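Long-range contact in aminotransferase, class I and II (Erwinia tasmaniensis, PDB 5Z0Q), which belongs to the class I and II aminotransferases and binds pyridoxal-5'-phosphate in a pocket of its fold: residues Glu92-Leu97 against Leu251-Asn256. Numbering follows the deposited sequence.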
loop_
_atom_site.group_PDB
_atom_site.type_symbol
_atom_site.label_atom_id
_atom_site.label_comp_id
_atom_site.label_asym_id
_atom_site.label_seq_id
_atom_site.Cartn_x
_atom_site.Cartn_y
_atom_site.Cartn_z
ATOM N N GLU A 92 12.216 13.051 12.608
ATOM C CA GLU A 92 11.315 12.101 13.251
ATOM C C GLU A 92 9.847 12.485 13.108
ATOM O O GLU A 92 8.981 11.696 13.501
ATOM C CB GLU A 92 11.668 11.945 14.735
ATOM C CG GLU A 92 11.422 13.177 15.591
ATOM C CD GLU A 92 12.599 14.133 15.602
ATOM O OE1 GLU A 92 13.515 13.967 14.768
ATOM O OE2 GLU A 92 12.612 15.050 16.450
ATOM N N TRP A 93 9.545 13.664 12.560
ATOM C CA TRP A 93 8.158 14.038 12.310
ATOM C C TRP A 93 7.555 13.274 11.140
ATOM O O TRP A 93 6.326 13.208 11.028
ATOM C CB TRP A 93 8.048 15.539 12.030
ATOM C CG TRP A 93 8.423 16.422 13.177
ATOM C CD1 TRP A 93 8.766 16.033 14.438
ATOM C CD2 TRP A 93 8.493 17.852 13.165
ATOM N NE1 TRP A 93 9.046 17.134 15.214
ATOM C CE2 TRP A 93 8.884 18.263 14.454
ATOM C CE3 TRP A 93 8.261 18.826 12.188
ATOM C CZ2 TRP A 93 9.050 19.604 14.793
ATOM C CZ3 TRP A 93 8.426 20.157 12.526
ATOM C CH2 TRP A 93 8.815 20.533 13.816
ATOM N N LEU A 94 8.384 12.700 10.273
ATOM C CA LEU A 94 7.899 12.110 9.035
ATOM C C LEU A 94 7.378 10.696 9.259
ATOM O O LEU A 94 7.944 9.922 10.037
ATOM C CB LEU A 94 9.012 12.094 7.986
ATOM C CG LEU A 94 9.591 13.458 7.608
ATOM C CD1 LEU A 94 10.687 13.306 6.569
ATOM C CD2 LEU A 94 8.497 14.382 7.102
ATOM N N VAL A 95 6.284 10.372 8.573
ATOM C CA VAL A 95 5.727 9.022 8.528
ATOM C C VAL A 95 5.348 8.760 7.077
ATOM O O VAL A 95 4.449 9.419 6.540
ATOM C CB VAL A 95 4.506 8.848 9.445
ATOM C CG1 VAL A 95 3.910 7.461 9.270
ATOM C CG2 VAL A 95 4.884 9.081 10.899
ATOM N N PHE A 96 6.027 7.811 6.438
ATOM C CA PHE A 96 5.794 7.536 5.027
ATOM C C PHE A 96 4.603 6.603 4.846
ATOM O O PHE A 96 4.417 5.649 5.607
ATOM C CB PHE A 96 7.045 6.932 4.390
ATOM C CG PHE A 96 8.234 7.849 4.412
ATOM C CD1 PHE A 96 8.291 8.950 3.573
ATOM C CD2 PHE A 96 9.294 7.612 5.271
ATOM C CE1 PHE A 96 9.382 9.800 3.592
ATOM C CE2 PHE A 96 10.389 8.455 5.294
ATOM C CZ PHE A 96 10.434 9.550 4.454
ATOM N N LEU A 97 3.797 6.884 3.827
ATOM C CA LEU A 97 2.546 6.185 3.585
ATOM C C LEU A 97 2.427 5.840 2.110
ATOM O O LEU A 97 3.018 6.520 1.260
ATOM C CB LEU A 97 1.340 7.040 4.008
ATOM C CG LEU A 97 1.255 7.435 5.483
ATOM C CD1 LEU A 97 0.357 8.649 5.655
ATOM C CD2 LEU A 97 0.749 6.269 6.316
ATOM N N LEU A 251 3.913 11.130 2.382
ATOM C CA LEU A 251 4.417 11.242 3.742
ATOM C C LEU A 251 3.503 12.151 4.549
ATOM O O LEU A 251 2.879 13.070 4.011
ATOM C CB LEU A 251 5.863 11.764 3.771
ATOM C CG LEU A 251 6.226 13.063 3.042
ATOM C CD1 LEU A 251 5.953 14.299 3.894
ATOM C CD2 LEU A 251 7.682 13.029 2.601
ATOM N N ALA A 252 3.431 11.879 5.848
ATOM C CA ALA A 252 2.692 12.700 6.794
ATOM C C ALA A 252 3.670 13.331 7.774
ATOM O O ALA A 252 4.601 12.670 8.246
ATOM C CB ALA A 252 1.645 11.877 7.547
ATOM N N VAL A 253 3.459 14.607 8.075
ATOM C CA VAL A 253 4.325 15.364 8.972
ATOM C C VAL A 253 3.545 15.633 10.250
ATOM O O VAL A 253 2.631 16.467 10.267
ATOM C CB VAL A 253 4.813 16.669 8.333
ATOM C CG1 VAL A 253 5.831 17.351 9.235
ATOM C CG2 VAL A 253 5.404 16.394 6.958
ATOM N N ILE A 254 3.900 14.930 11.318
ATOM C CA ILE A 254 3.240 15.050 12.610
ATOM C C ILE A 254 4.275 15.506 13.629
ATOM O O ILE A 254 5.022 14.694 14.179
ATOM C CB ILE A 254 2.591 13.721 13.036
ATOM C CG1 ILE A 254 1.972 13.018 11.826
ATOM C CG2 ILE A 254 1.535 13.965 14.101
ATOM C CD1 ILE A 254 1.505 11.610 12.109
ATOM N N PRO A 255 4.358 16.812 13.902
ATOM C CA PRO A 255 5.338 17.286 14.891
ATOM C C PRO A 255 5.022 16.851 16.312
ATOM O O PRO A 255 5.948 16.679 17.114
ATOM C CB PRO A 255 5.277 18.814 14.743
ATOM C CG PRO A 255 4.665 19.050 13.397
ATOM C CD PRO A 255 3.700 17.924 13.200
ATOM N N ASN A 256 3.752 16.668 16.648
ATOM C CA ASN A 256 3.391 16.264 18.001
ATOM C C ASN A 256 3.809 14.817 18.234
ATOM O O ASN A 256 3.432 13.935 17.454
ATOM C CB ASN A 256 1.886 16.430 18.221
ATOM C CG ASN A 256 1.487 16.310 19.682
ATOM O OD1 ASN A 256 1.935 15.410 20.394
ATOM N ND2 ASN A 256 0.637 17.223 20.136
#
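V95 and A252 form a hydrogen-bonded antiparallel pair between strands 94-97 and 250-253. The short strand axes run at 155° to each other. V95 N donates to A252 O at 2.9 Å, and A252 N donates to V95 O at 2.8 Å. L94 with V253 and F96 with L251 are the flanking non-hydrogen-bonded pairs. Past the end of strand 250-253 the pairing gains one more bond, I254 N to W93 O at 3.0 Å, which is nearly straight at 172°.

L94, F96, L251 and V253 share one face of the sheet, where helix 71-83 packs. L94 CD2 touches V253 CG2 at 3.7 Å, with the two side chains side by side. F96 CD1 meets L251 CB at 3.7 Å.

Strand 94-97 is an edge strand of the large mixed sheet within this chain. Strand 250-253 runs antiparallel to both its neighbours, 94-97 and 232-236, with parallel strands beyond, as in the large domain of the fold-type I PLP enzymes. The L97 side chain lies about 8 Å from a bound PLP. On the face of V95 and A252, A252 CB receives L97 CD1 at 4.0 Å, and helix 257-267 covers V95 and I254.

One face of the W93 indole rests on P255, the two side chains crossing at about a right angle. P255 CA stands over the five-membered ring, 3.5 Å from its centroid, as a CH-pi contact. P255 CB lies over the centre of the same face, and P255 CG reaches the six-membered ring at CE3.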